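Local structure of putative sortase (Streptococcus pneumoniae, 2W1J) at residues 55-60 with 99-104; 66-71 with 137-142; 74-79 with 122-127; 110-115 with 170-175; 146-151 with 190-195. The protein probably acts as a class C sortase, a transpeptidase that links pilin subunits covalently during assembly of the pneumococcal pilus fibre. One frame throughout, in Å; residues are numbered along the deposited sequence. Where two conformers were deposited one is given.

Overall arrangement
Interactions 2, 4 and 5 are pairings of strands within the eight-stranded sortase sheet, while interaction 1 packs two loops together and interaction 3 lays a loop on strand 76-82. Interaction 4, parallel and fully buried, lies nearest the centre of the chain and is almost wholly backbone bonds and aliphatic groups. Interaction 2 is also buried, yet adds stacked histidines and a carboxylate. Partly buried interaction 5 mixes a bulge, a salt bridge and water. Interaction 1 is buried and purely apolar; interaction 3, on the opposite side of the chain's centre, has an exposed lysine. Strands 65-71 and 76-82 tie interaction 2 to interaction 3, and strands 170-178 and 185-194 tie interaction 4 to interaction 5.

Interaction 1: 55-60 with 99-104; sequences EYARML and TSLPIG
Leu101 points into the curve made by residues 56-60, and its two methyl groups go to different neighbours. Leu101 CD2 sits near the plane of the Tyr56 ring, at its edge, 4.0 Å from Tyr56 CE1, and also meets Ala57 CB at 3.9 Å. Tyr56 and Leu101 run alongside each other, pointing opposite ways, and the phenol OH continues to a hydrogen bond with His95. Met59, doubly bent (chi2 -69°, chi3 -81°), reaches head-on toward Leu101, Met59 SD 3.9 Å from Leu101 CD1. Leu60 crosses Leu101 obliquely and Ile103 at about a right angle; Leu60 CD1 lies 3.8 Å from Leu101 CB and 3.9 Å from Ile103 CG2. An inverse gamma turn centred on Pro102 is closed by Ile103 N to Leu101 O at 2.8 Å; with this turn between them, Leu101 and Ile103 both point toward 55-60. With Met66 of strand 65-71 and Phe31 and Met25 alongside, this is a small hydrophobic core where helix 18-33 and two loops meet the sortase barrel.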
# COMPACT_ATOMS: atom_id res chain seq x y z
N GLU A 55 2.45 11.81 -9.29
CA GLU A 55 2.77 11.33 -10.63
C GLU A 55 3.88 10.28 -10.64
O GLU A 55 4.25 9.78 -11.70
CB GLU A 55 3.18 12.50 -11.54
CG GLU A 55 2.13 13.60 -11.66
CD GLU A 55 2.50 14.65 -12.69
OE1 GLU A 55 2.68 14.31 -13.88
OE2 GLU A 55 2.59 15.84 -12.31
N TYR A 56 4.39 9.94 -9.46
CA TYR A 56 5.61 9.14 -9.37
C TYR A 56 5.42 7.66 -9.70
O TYR A 56 6.40 6.96 -9.95
CB TYR A 56 6.25 9.29 -7.99
CG TYR A 56 5.40 8.74 -6.87
CD1 TYR A 56 5.47 7.40 -6.51
CD2 TYR A 56 4.51 9.55 -6.18
CE1 TYR A 56 4.70 6.89 -5.48
CE2 TYR A 56 3.73 9.06 -5.16
CZ TYR A 56 3.82 7.72 -4.81
OH TYR A 56 3.03 7.24 -3.78
N ALA A 57 4.17 7.20 -9.74
CA ALA A 57 3.88 5.79 -9.96
C ALA A 57 3.11 5.53 -11.25
O ALA A 57 2.50 4.47 -11.41
CB ALA A 57 3.11 5.22 -8.76
N ARG A 58 3.16 6.47 -12.20
CA ARG A 58 2.40 6.33 -13.44
C ARG A 58 2.66 5.01 -14.17
O ARG A 58 1.76 4.46 -14.80
CB ARG A 58 2.62 7.53 -14.37
CG ARG A 58 2.05 8.84 -13.84
CD ARG A 58 2.20 9.95 -14.86
NE ARG A 58 1.25 9.79 -15.96
CZ ARG A 58 1.28 10.49 -17.09
NH1 ARG A 58 2.22 11.41 -17.28
NH2 ARG A 58 0.37 10.28 -18.03
N MET A 59 3.89 4.52 -14.10
CA MET A 59 4.24 3.29 -14.81
C MET A 59 3.44 2.08 -14.33
O MET A 59 3.24 1.12 -15.08
CB MET A 59 5.75 3.01 -14.74
CG MET A 59 6.23 2.34 -13.46
SD MET A 59 6.14 3.38 -11.98
CE MET A 59 7.63 4.37 -12.13
N LEU A 60 2.98 2.12 -13.08
CA LEU A 60 2.25 1.00 -12.49
C LEU A 60 0.74 1.15 -12.62
O LEU A 60 -0.02 0.25 -12.26
CB LEU A 60 2.62 0.85 -11.01
CG LEU A 60 4.02 0.29 -10.74
CD1 LEU A 60 4.24 0.13 -9.24
CD2 LEU A 60 4.20 -1.06 -11.45
N THR A 99 8.22 5.50 0.21
CA THR A 99 8.38 4.06 0.42
C THR A 99 8.43 3.33 -0.92
O THR A 99 8.13 3.91 -1.97
CB THR A 99 7.29 3.47 1.36
OG1 THR A 99 6.02 3.35 0.70
CG2 THR A 99 7.16 4.32 2.62
N SER A 100 8.82 2.06 -0.92
CA SER A 100 8.99 1.31 -2.16
C SER A 100 7.66 1.16 -2.89
O SER A 100 6.60 0.98 -2.25
CB SER A 100 9.50 -0.10 -1.86
OG SER A 100 10.67 -0.09 -1.06
N LEU A 101 7.69 1.20 -4.22
CA LEU A 101 6.53 0.79 -4.99
C LEU A 101 6.21 -0.68 -4.72
O LEU A 101 7.12 -1.47 -4.44
CB LEU A 101 6.78 0.98 -6.48
CG LEU A 101 7.05 2.42 -6.92
CD1 LEU A 101 7.42 2.44 -8.39
CD2 LEU A 101 5.80 3.27 -6.67
N PRO A 102 4.92 -1.04 -4.80
CA PRO A 102 4.49 -2.38 -4.39
C PRO A 102 4.74 -3.41 -5.50
O PRO A 102 3.80 -3.93 -6.12
CB PRO A 102 3.00 -2.19 -4.11
CG PRO A 102 2.59 -1.08 -5.04
CD PRO A 102 3.78 -0.15 -5.06
N ILE A 103 6.02 -3.71 -5.70
CA ILE A 103 6.45 -4.73 -6.65
C ILE A 103 7.35 -5.78 -6.00
O ILE A 103 7.82 -6.70 -6.67
CB ILE A 103 7.17 -4.12 -7.87
CG1 ILE A 103 8.45 -3.40 -7.44
CG2 ILE A 103 6.24 -3.18 -8.61
CD1 ILE A 103 9.37 -2.95 -8.58
N GLY A 104 7.58 -5.66 -4.70
CA GLY A 104 8.37 -6.64 -3.96
C GLY A 104 9.83 -6.65 -4.34
O GLY A 104 10.30 -5.81 -5.12

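Interaction 2: 66-71 with 137-142; sequences MGHVEI and YVHNIK
This is an antiparallel strand pairing, and a buried one, that joins the first strand of the sheet, 65-71, to strand 135-139 at its other end. Two hydrogen-bonded pairs carry the backbone. His139 N gives a nearly straight bond to His68 O at 2.8 Å, with a longer return from His68 N to His139 O at 3.1 Å; Glu70 and Tyr137 exchange the other two. Joining first and last strands in this way closes the sheet into the sortase beta barrel. Beside the backbone, His68 and His139 form an offset stack, centroids 3.9 Å apart and planes at 17°. His68 CE1 lies over the centre of the His139 ring, while His139 CB makes a CH-pi contact over the His68 face. The His139 ring is held from its edge too: His139 NE2 donates to Glu70 OE1 at 2.8 Å; the oxygen lies in the ring plane, while the nitrogen stands above the carboxylate plane. Glu70 gets there extended, CG anti to the backbone N (chi1 -177°). Asp77 and Asp10 bind the two nitrogens of His68, which probably favours a protonated ring. At the Met66 end, one water donates to Met66 O at 2.7 Å and accepts from Ile141 N at 2.8 Å.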
# COMPACT_ATOMS: atom_id res chain seq x y z
N MET A 66 -2.78 1.82 -9.03
CA MET A 66 -1.54 1.05 -9.16
C MET A 66 -1.71 -0.40 -8.72
O MET A 66 -0.77 -1.19 -8.78
CB MET A 66 -0.39 1.71 -8.41
CG MET A 66 -0.33 1.39 -6.93
SD MET A 66 1.18 2.02 -6.16
CE MET A 66 0.88 3.79 -6.22
N GLY A 67 -2.92 -0.77 -8.32
CA GLY A 67 -3.20 -2.15 -7.95
C GLY A 67 -4.26 -2.20 -6.86
O GLY A 67 -5.05 -1.26 -6.72
N HIS A 68 -4.31 -3.30 -6.13
CA HIS A 68 -5.20 -3.39 -4.99
C HIS A 68 -4.62 -4.24 -3.89
O HIS A 68 -3.73 -5.07 -4.13
CB HIS A 68 -6.65 -3.79 -5.34
CG HIS A 68 -6.79 -5.00 -6.22
ND1 HIS A 68 -7.32 -6.19 -5.76
CD2 HIS A 68 -6.60 -5.17 -7.55
CE1 HIS A 68 -7.38 -7.06 -6.75
NE2 HIS A 68 -6.95 -6.46 -7.85
N VAL A 69 -5.09 -3.99 -2.68
CA VAL A 69 -4.69 -4.76 -1.51
C VAL A 69 -5.87 -5.58 -1.03
O VAL A 69 -6.95 -5.03 -0.73
CB VAL A 69 -4.13 -3.85 -0.38
CG1 VAL A 69 -5.12 -2.77 0.03
CG2 VAL A 69 -3.65 -4.68 0.80
N GLU A 70 -5.67 -6.89 -0.97
CA GLU A 70 -6.72 -7.85 -0.66
C GLU A 70 -6.40 -8.51 0.67
O GLU A 70 -5.31 -9.08 0.84
CB GLU A 70 -6.78 -8.90 -1.78
CG GLU A 70 -7.89 -9.92 -1.60
CD GLU A 70 -7.78 -11.10 -2.54
OE1 GLU A 70 -6.79 -11.19 -3.30
OE2 GLU A 70 -8.69 -11.95 -2.51
N ILE A 71 -7.33 -8.45 1.62
CA ILE A 71 -7.12 -9.04 2.93
C ILE A 71 -8.32 -9.93 3.21
O ILE A 71 -9.32 -9.50 3.81
CB ILE A 71 -6.95 -7.98 4.04
CG1 ILE A 71 -6.10 -6.79 3.57
CG2 ILE A 71 -6.40 -8.64 5.30
CD1 ILE A 71 -6.08 -5.63 4.56
N TYR A 137 -2.66 -9.87 0.23
CA TYR A 137 -2.22 -10.03 -1.15
C TYR A 137 -2.17 -8.67 -1.81
O TYR A 137 -3.14 -7.90 -1.73
CB TYR A 137 -3.15 -10.99 -1.91
CG TYR A 137 -3.20 -12.36 -1.26
CD1 TYR A 137 -2.29 -13.35 -1.62
CD2 TYR A 137 -4.11 -12.62 -0.25
CE1 TYR A 137 -2.30 -14.58 -0.98
CE2 TYR A 137 -4.12 -13.84 0.39
CZ TYR A 137 -3.22 -14.81 0.01
OH TYR A 137 -3.21 -16.04 0.64
N VAL A 138 -1.05 -8.37 -2.43
CA VAL A 138 -0.88 -7.11 -3.12
C VAL A 138 -0.89 -7.41 -4.62
O VAL A 138 -0.05 -8.17 -5.11
CB VAL A 138 0.43 -6.42 -2.71
CG1 VAL A 138 0.64 -5.12 -3.51
CG2 VAL A 138 0.44 -6.14 -1.20
N HIS A 139 -1.87 -6.86 -5.32
CA HIS A 139 -2.03 -7.06 -6.76
C HIS A 139 -1.43 -5.90 -7.50
O HIS A 139 -1.74 -4.74 -7.19
CB HIS A 139 -3.52 -7.11 -7.11
CG HIS A 139 -4.29 -8.22 -6.47
ND1 HIS A 139 -4.90 -9.21 -7.21
CD2 HIS A 139 -4.56 -8.50 -5.17
CE1 HIS A 139 -5.52 -10.05 -6.39
NE2 HIS A 139 -5.33 -9.64 -5.15
N ASN A 140 -0.59 -6.19 -8.49
CA ASN A 140 -0.08 -5.14 -9.37
C ASN A 140 -0.27 -5.57 -10.83
O ASN A 140 -0.86 -6.63 -11.08
CB ASN A 140 1.35 -4.73 -9.01
CG ASN A 140 2.35 -5.86 -9.20
OD1 ASN A 140 2.24 -6.65 -10.13
ND2 ASN A 140 3.35 -5.91 -8.32
N ILE A 141 0.21 -4.77 -11.77
CA ILE A 141 -0.02 -5.10 -13.18
C ILE A 141 0.61 -6.42 -13.61
O ILE A 141 0.18 -7.02 -14.60
CB ILE A 141 0.46 -3.98 -14.13
CG1 ILE A 141 1.91 -3.58 -13.82
CG2 ILE A 141 -0.47 -2.78 -14.03
CD1 ILE A 141 2.55 -2.68 -14.87
N LYS A 142 1.64 -6.86 -12.90
CA LYS A 142 2.37 -8.07 -13.25
C LYS A 142 1.81 -9.33 -12.60
O LYS A 142 1.72 -10.38 -13.25
CB LYS A 142 3.85 -7.91 -12.87
CG LYS A 142 4.71 -9.15 -13.10
CD LYS A 142 6.13 -8.91 -12.60
CE LYS A 142 6.94 -10.20 -12.58
NZ LYS A 142 8.27 -9.98 -11.95
O HOH W 1 0.60 -2.11 -10.87

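Interaction 3: 74-79 with 122-127; sequences IDVDLP and KMFTDL
The Phe124 ring has Leu127 CD1 over one face, toward the rim, and Val76 CG1 at its edge, 4.3 Å from Phe124 CE1. Leu78 CD1 comes in obliquely and closer, 3.7 Å from the same Phe124 CE1 atom. Leu78 crosses Met123 at about a right angle, Leu78 CD2 to Met123 SD 3.8 Å, so one leucine is shared by two neighbours in the 122-127 loop. Residues 122-125 of that loop form a type II' turn, where Lys122 O accepts from both Thr125 N and Thr125 OG1. The facing segment has a G1 beta bulge at Asp75 and Val76, both opposite Ile71, and runs into strand 76-82 of the sortase barrel; the loop thus lies across the start of this strand. Lys122, exposed, stretches out fully past CG to the bulge, so that Lys122 NZ donates to Asp75 O at 2.9 Å from 52° above the carbonyl plane. Farther along, Ile74 and Asp126 pass side by side, pointing opposite ways, Ile74 CD1 reaching Asp126 O at 3.7 Å. A water donates both to Ile74 O and to Asp126 OD2, 2.7 Å from each, while Asp126 OD1 is hydrogen-bonded to a glycerol probably left from crystallisation.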
# COMPACT_ATOMS: atom_id res chain seq x y z
N ILE A 74 -10.55 -10.35 6.61
CA ILE A 74 -11.45 -9.26 7.01
C ILE A 74 -12.23 -8.69 5.83
O ILE A 74 -12.78 -7.59 5.91
CB ILE A 74 -10.71 -8.14 7.76
CG1 ILE A 74 -9.51 -7.62 6.95
CG2 ILE A 74 -10.27 -8.62 9.14
CD1 ILE A 74 -8.89 -6.35 7.53
N ASP A 75 -12.32 -9.45 4.75
CA ASP A 75 -13.17 -9.05 3.61
C ASP A 75 -12.82 -7.67 3.07
O ASP A 75 -13.72 -6.88 2.75
CB ASP A 75 -14.65 -9.12 4.00
CG ASP A 75 -15.04 -10.48 4.49
OD1 ASP A 75 -14.82 -11.45 3.74
OD2 ASP A 75 -15.54 -10.60 5.63
N VAL A 76 -11.53 -7.39 2.95
CA VAL A 76 -11.07 -6.12 2.39
C VAL A 76 -10.49 -6.34 1.00
O VAL A 76 -9.74 -7.29 0.77
CB VAL A 76 -10.01 -5.49 3.30
CG1 VAL A 76 -9.28 -4.36 2.59
CG2 VAL A 76 -10.64 -5.00 4.58
N ASP A 77 -10.87 -5.49 0.05
CA ASP A 77 -10.18 -5.45 -1.23
C ASP A 77 -10.27 -4.00 -1.68
O ASP A 77 -11.34 -3.54 -2.09
CB ASP A 77 -10.80 -6.41 -2.25
CG ASP A 77 -9.82 -6.80 -3.36
OD1 ASP A 77 -8.67 -6.28 -3.40
OD2 ASP A 77 -10.19 -7.65 -4.20
N LEU A 78 -9.16 -3.28 -1.56
CA LEU A 78 -9.17 -1.84 -1.82
C LEU A 78 -8.24 -1.49 -2.97
O LEU A 78 -7.10 -1.96 -3.01
CB LEU A 78 -8.70 -1.06 -0.59
CG LEU A 78 -9.64 -0.95 0.59
CD1 LEU A 78 -8.93 -0.17 1.69
CD2 LEU A 78 -10.94 -0.26 0.18
N PRO A 79 -8.69 -0.62 -3.87
CA PRO A 79 -7.78 -0.11 -4.88
C PRO A 79 -6.72 0.77 -4.22
O PRO A 79 -7.00 1.42 -3.20
CB PRO A 79 -8.68 0.74 -5.78
CG PRO A 79 -9.79 1.18 -4.88
CD PRO A 79 -10.00 0.06 -3.89
N LYS A 122 -15.70 1.16 5.09
CA LYS A 122 -14.92 0.57 6.16
C LYS A 122 -13.41 0.73 5.99
O LYS A 122 -12.69 0.82 6.98
CB LYS A 122 -15.31 -0.90 6.39
CG LYS A 122 -15.02 -1.81 5.23
CD LYS A 122 -15.58 -3.21 5.46
CE LYS A 122 -14.92 -4.20 4.52
NZ LYS A 122 -15.47 -5.57 4.71
N MET A 123 -12.94 0.83 4.75
CA MET A 123 -11.50 0.99 4.48
C MET A 123 -10.69 0.03 5.36
O MET A 123 -10.89 -1.18 5.26
CB MET A 123 -11.07 2.45 4.65
CG MET A 123 -11.82 3.44 3.74
SD MET A 123 -11.69 3.02 1.99
CE MET A 123 -12.33 4.53 1.27
N PHE A 124 -9.80 0.55 6.20
CA PHE A 124 -8.94 -0.30 7.05
C PHE A 124 -9.44 -0.40 8.51
O PHE A 124 -8.69 -0.73 9.42
CB PHE A 124 -7.48 0.20 7.06
CG PHE A 124 -6.63 -0.27 5.90
CD1 PHE A 124 -7.09 -1.14 4.91
CD2 PHE A 124 -5.32 0.18 5.82
CE1 PHE A 124 -6.25 -1.53 3.87
CE2 PHE A 124 -4.47 -0.21 4.79
CZ PHE A 124 -4.93 -1.07 3.82
N THR A 125 -10.72 -0.10 8.74
CA THR A 125 -11.25 -0.14 10.11
C THR A 125 -10.96 -1.46 10.82
O THR A 125 -10.65 -1.47 12.02
CB THR A 125 -12.76 0.13 10.13
OG1 THR A 125 -12.97 1.48 9.72
CG2 THR A 125 -13.34 -0.07 11.54
N ASP A 126 -11.07 -2.58 10.10
CA ASP A 126 -10.90 -3.89 10.73
C ASP A 126 -9.45 -4.36 10.79
O ASP A 126 -9.18 -5.52 11.11
CB ASP A 126 -11.79 -4.94 10.05
CG ASP A 126 -13.26 -4.79 10.39
OD1 ASP A 126 -13.60 -4.21 11.45
OD2 ASP A 126 -14.09 -5.25 9.58
N LEU A 127 -8.50 -3.48 10.50
CA LEU A 127 -7.09 -3.85 10.62
C LEU A 127 -6.76 -4.33 12.04
O LEU A 127 -5.86 -5.16 12.21
CB LEU A 127 -6.18 -2.68 10.26
CG LEU A 127 -5.07 -2.94 9.25
CD1 LEU A 127 -5.56 -3.57 7.94
CD2 LEU A 127 -4.29 -1.66 8.98
O HOH W 2 -13.34 -5.19 7.00

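Interaction 4: 110-115 with 170-175; sequences AVITAH and DYVTLL
Strands 110-113 and 170-175 run parallel, 21° between their directions, and a ladder of five backbone hydrogen bonds joins them from Ala110 N to Tyr171 O through to Ala114 N to Leu175 O. The rungs alternate between the strands: Thr173 receives through its O from Ile112 N at 2.9 Å, nearly along the C=O axis, and gives through its N to Ala110 O at 3.0 Å. Contacts from CA-H groups to the same carbonyls fill in between, as from Val172 CA to Ala110 O at 3.2 Å. Ala110, Ile112, Val172 and Leu174 share one face. There Ile112 and Val172 cross obliquely, Ile112 CD1 4.2 Å from Val172 CG1, and Leu174 CD2 touches Ile112 CB at 4.1 Å. Val69, Phe136 and Tyr147 also pack on this face, which looks into the sortase beta barrel; in this family the catalytic histidine and cysteine typically follow the ends of two such adjacent parallel strands. The other face has Val111, Thr113, Thr173 and Leu175. With CG anti to the backbone N (chi1 170°), Leu175 puts CB 4.0 Å from Val111 CG1. Leu175 CD2 lies beside Thr113 OG1 at 3.9 Å, the two side chains pointing the same way. Thr173 turns its hydroxyl to His109 NE2, just before the first segment, in a hydrogen bond.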
# COMPACT_ATOMS: atom_id res chain seq x y z
N ALA A 110 7.15 -1.37 1.07
CA ALA A 110 6.06 -0.53 0.61
C ALA A 110 5.07 -0.32 1.75
O ALA A 110 4.78 -1.25 2.49
CB ALA A 110 5.35 -1.19 -0.57
N VAL A 111 4.54 0.89 1.84
CA VAL A 111 3.55 1.21 2.88
C VAL A 111 2.26 1.66 2.21
O VAL A 111 2.27 2.51 1.31
CB VAL A 111 4.07 2.26 3.86
CG1 VAL A 111 3.01 2.60 4.90
CG2 VAL A 111 5.36 1.78 4.53
N ILE A 112 1.16 1.03 2.61
CA ILE A 112 -0.16 1.25 2.03
C ILE A 112 -1.08 1.74 3.15
O ILE A 112 -1.14 1.10 4.20
CB ILE A 112 -0.72 -0.04 1.38
CG1 ILE A 112 0.21 -0.52 0.25
CG2 ILE A 112 -2.15 0.20 0.85
CD1 ILE A 112 -0.23 -1.83 -0.37
N THR A 113 -1.75 2.86 2.92
CA THR A 113 -2.45 3.64 3.95
C THR A 113 -3.95 3.68 3.68
O THR A 113 -4.35 3.85 2.53
CB THR A 113 -1.96 5.09 3.85
OG1 THR A 113 -0.53 5.13 3.79
CG2 THR A 113 -2.47 5.92 5.02
N ALA A 114 -4.77 3.59 4.72
CA ALA A 114 -6.20 3.84 4.54
C ALA A 114 -6.84 4.20 5.87
O ALA A 114 -6.25 3.98 6.94
CB ALA A 114 -6.91 2.62 3.91
N HIS A 115 -8.04 4.77 5.81
CA HIS A 115 -8.72 5.27 7.00
C HIS A 115 -9.23 4.17 7.91
O HIS A 115 -9.48 3.04 7.48
CB HIS A 115 -9.93 6.12 6.60
CG HIS A 115 -9.58 7.47 6.05
ND1 HIS A 115 -8.69 8.32 6.67
CD2 HIS A 115 -10.06 8.14 4.98
CE1 HIS A 115 -8.62 9.45 5.99
NE2 HIS A 115 -9.44 9.37 4.96
N ASP A 170 11.65 -8.22 2.51
CA ASP A 170 10.64 -7.77 1.55
C ASP A 170 9.36 -7.61 2.37
O ASP A 170 8.70 -8.60 2.70
CB ASP A 170 10.49 -8.87 0.47
CG ASP A 170 9.45 -8.55 -0.60
OD1 ASP A 170 8.60 -7.65 -0.41
OD2 ASP A 170 9.48 -9.24 -1.66
N TYR A 171 9.05 -6.37 2.73
CA TYR A 171 7.95 -6.04 3.65
C TYR A 171 6.89 -5.17 2.99
O TYR A 171 7.20 -4.32 2.15
CB TYR A 171 8.50 -5.25 4.84
CG TYR A 171 9.27 -6.02 5.89
CD1 TYR A 171 8.77 -7.19 6.45
CD2 TYR A 171 10.47 -5.50 6.41
CE1 TYR A 171 9.48 -7.86 7.47
CE2 TYR A 171 11.17 -6.15 7.42
CZ TYR A 171 10.66 -7.32 7.95
OH TYR A 171 11.36 -7.96 8.95
N VAL A 172 5.64 -5.36 3.40
CA VAL A 172 4.60 -4.37 3.16
C VAL A 172 3.96 -4.08 4.52
O VAL A 172 3.63 -5.01 5.26
CB VAL A 172 3.53 -4.87 2.16
CG1 VAL A 172 2.32 -3.95 2.14
CG2 VAL A 172 4.13 -4.99 0.77
N THR A 173 3.81 -2.80 4.84
CA THR A 173 3.09 -2.39 6.04
C THR A 173 1.79 -1.71 5.64
O THR A 173 1.76 -0.85 4.76
CB THR A 173 3.95 -1.46 6.92
OG1 THR A 173 5.07 -2.21 7.41
CG2 THR A 173 3.16 -0.89 8.10
N LEU A 174 0.72 -2.13 6.31
CA LEU A 174 -0.60 -1.51 6.21
C LEU A 174 -0.74 -0.56 7.39
O LEU A 174 -0.55 -0.94 8.55
CB LEU A 174 -1.68 -2.59 6.21
CG LEU A 174 -1.41 -3.76 5.25
CD1 LEU A 174 -2.54 -4.77 5.36
CD2 LEU A 174 -1.29 -3.27 3.82
N LEU A 175 -1.04 0.70 7.06
CA LEU A 175 -0.99 1.81 8.01
C LEU A 175 -2.37 2.45 8.17
O LEU A 175 -2.99 2.81 7.17
CB LEU A 175 -0.00 2.85 7.47
CG LEU A 175 0.09 4.22 8.15
CD1 LEU A 175 0.56 4.05 9.58
CD2 LEU A 175 1.01 5.16 7.38

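Interaction 5: 146-151 with 190-195; sequences AYQVDQ and RGHRIP
Asp150 holds CG in the crowded position between its backbone N and carbonyl carbon (chi1 80°), and Arg190, CG anti to the backbone N, bends at chi3 (73°), which brings carboxylate and guanidinium side-on. They meet at a classic beta bulge between antiparallel strands 144-155 and 185-194 of the sortase barrel, where Asp150 and Gln151 both face Arg190. Arg190 O takes Asp150 N at 2.9 Å and Gln151 N only weakly. The salt bridge has two prongs: Arg190 NE reaches the syn lone pair of Asp150 OD1 in the guanidinium plane, while Arg190 NH2 meets Asp150 OD2 from above the carboxylate plane, each at 2.9 Å. The Gln151 amide stacks over one guanidinium face, NE2 nearest Arg190 NH1, and the Tyr171 ring adds a cation-pi contact. Along the ladder, Arg193 CD makes a CH-pi contact over the Tyr147 ring face, 4.0 Å from the ring centroid; Tyr147 OH and Arg193 NH1 both go to Asp170. On the face with Ala146 and Gln148, Ile194 CG1 touches Ala146 CB, and the Ile194 side chain crosses that of Gln148 at about a right angle. One water finishes this end, accepting from Ala146 N at 2.9 Å and Arg193 NE at 2.8 Å and donating to Ile194 O at 2.7 Å.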
# COMPACT_ATOMS: atom_id res chain seq x y z
N ALA A 146 1.99 -12.41 -2.20
CA ALA A 146 1.49 -12.78 -0.89
C ALA A 146 2.42 -12.31 0.22
O ALA A 146 3.64 -12.44 0.12
CB ALA A 146 1.29 -14.29 -0.81
N TYR A 147 1.80 -11.82 1.29
CA TYR A 147 2.49 -11.39 2.50
C TYR A 147 1.86 -12.04 3.73
O TYR A 147 0.65 -12.31 3.74
CB TYR A 147 2.46 -9.85 2.62
CG TYR A 147 3.36 -9.20 1.60
CD1 TYR A 147 2.95 -8.99 0.29
CD2 TYR A 147 4.67 -8.85 1.95
CE1 TYR A 147 3.82 -8.44 -0.65
CE2 TYR A 147 5.55 -8.32 1.01
CZ TYR A 147 5.12 -8.10 -0.28
OH TYR A 147 5.98 -7.58 -1.23
N GLN A 148 2.67 -12.26 4.76
CA GLN A 148 2.19 -12.86 6.00
C GLN A 148 2.53 -11.93 7.16
O GLN A 148 3.69 -11.55 7.34
CB GLN A 148 2.83 -14.23 6.18
CG GLN A 148 2.43 -14.94 7.46
CD GLN A 148 3.12 -16.28 7.57
OE1 GLN A 148 3.20 -17.02 6.59
NE2 GLN A 148 3.66 -16.58 8.74
N VAL A 149 1.52 -11.55 7.93
CA VAL A 149 1.72 -10.62 9.03
C VAL A 149 2.70 -11.20 10.04
O VAL A 149 2.53 -12.33 10.52
CB VAL A 149 0.38 -10.30 9.72
CG1 VAL A 149 0.63 -9.38 10.93
CG2 VAL A 149 -0.59 -9.69 8.72
N ASP A 150 3.72 -10.42 10.38
CA ASP A 150 4.69 -10.82 11.41
C ASP A 150 4.86 -9.84 12.56
O ASP A 150 5.51 -10.17 13.55
CB ASP A 150 6.06 -11.17 10.80
CG ASP A 150 6.91 -9.94 10.49
OD1 ASP A 150 6.36 -8.87 10.24
OD2 ASP A 150 8.16 -10.03 10.50
N GLN A 151 4.28 -8.65 12.46
CA GLN A 151 4.47 -7.63 13.50
C GLN A 151 3.34 -6.63 13.40
O GLN A 151 3.05 -6.14 12.31
CB GLN A 151 5.81 -6.91 13.35
CG GLN A 151 6.04 -5.81 14.39
CD GLN A 151 7.41 -5.17 14.25
OE1 GLN A 151 8.40 -5.67 14.78
NE2 GLN A 151 7.47 -4.06 13.53
N ARG A 190 2.54 -5.17 9.70
CA ARG A 190 3.62 -5.49 8.78
C ARG A 190 3.56 -6.95 8.37
O ARG A 190 3.45 -7.82 9.24
CB ARG A 190 4.99 -5.23 9.42
CG ARG A 190 6.15 -5.40 8.46
CD ARG A 190 7.47 -5.20 9.16
NE ARG A 190 7.80 -6.32 10.03
CZ ARG A 190 8.88 -6.37 10.81
NH1 ARG A 190 9.68 -5.31 10.90
NH2 ARG A 190 9.12 -7.45 11.53
N GLY A 191 3.67 -7.21 7.07
CA GLY A 191 3.83 -8.58 6.57
C GLY A 191 5.13 -8.75 5.81
O GLY A 191 5.61 -7.80 5.20
N HIS A 192 5.70 -9.96 5.88
CA HIS A 192 6.83 -10.31 5.02
C HIS A 192 6.35 -11.13 3.83
O HIS A 192 5.37 -11.87 3.92
CB HIS A 192 7.95 -11.04 5.77
CG HIS A 192 7.53 -12.32 6.42
ND1 HIS A 192 7.31 -13.50 5.74
CD2 HIS A 192 7.31 -12.60 7.73
CE1 HIS A 192 6.96 -14.45 6.60
NE2 HIS A 192 6.95 -13.92 7.81
N ARG A 193 7.08 -11.00 2.73
CA ARG A 193 6.75 -11.70 1.51
C ARG A 193 6.87 -13.20 1.72
O ARG A 193 7.81 -13.67 2.38
CB ARG A 193 7.72 -11.24 0.43
CG ARG A 193 7.47 -11.81 -0.95
CD ARG A 193 6.28 -11.16 -1.64
NE ARG A 193 6.11 -11.72 -2.99
CZ ARG A 193 6.80 -11.33 -4.05
NH1 ARG A 193 7.70 -10.34 -3.94
NH2 ARG A 193 6.59 -11.90 -5.23
N ILE A 194 5.92 -13.97 1.17
CA ILE A 194 6.00 -15.43 1.18
C ILE A 194 5.73 -15.96 -0.22
O ILE A 194 5.16 -15.27 -1.06
CB ILE A 194 4.98 -16.06 2.17
CG1 ILE A 194 3.53 -15.71 1.79
CG2 ILE A 194 5.31 -15.63 3.59
CD1 ILE A 194 2.47 -16.46 2.62
N PRO A 195 6.12 -17.21 -0.50
CA PRO A 195 5.89 -17.71 -1.85
C PRO A 195 4.41 -17.84 -2.17
O PRO A 195 3.58 -18.08 -1.28
CB PRO A 195 6.57 -19.09 -1.83
CG PRO A 195 7.63 -18.95 -0.80
CD PRO A 195 7.03 -18.08 0.27
O HOH W 3 4.27 -13.83 -3.19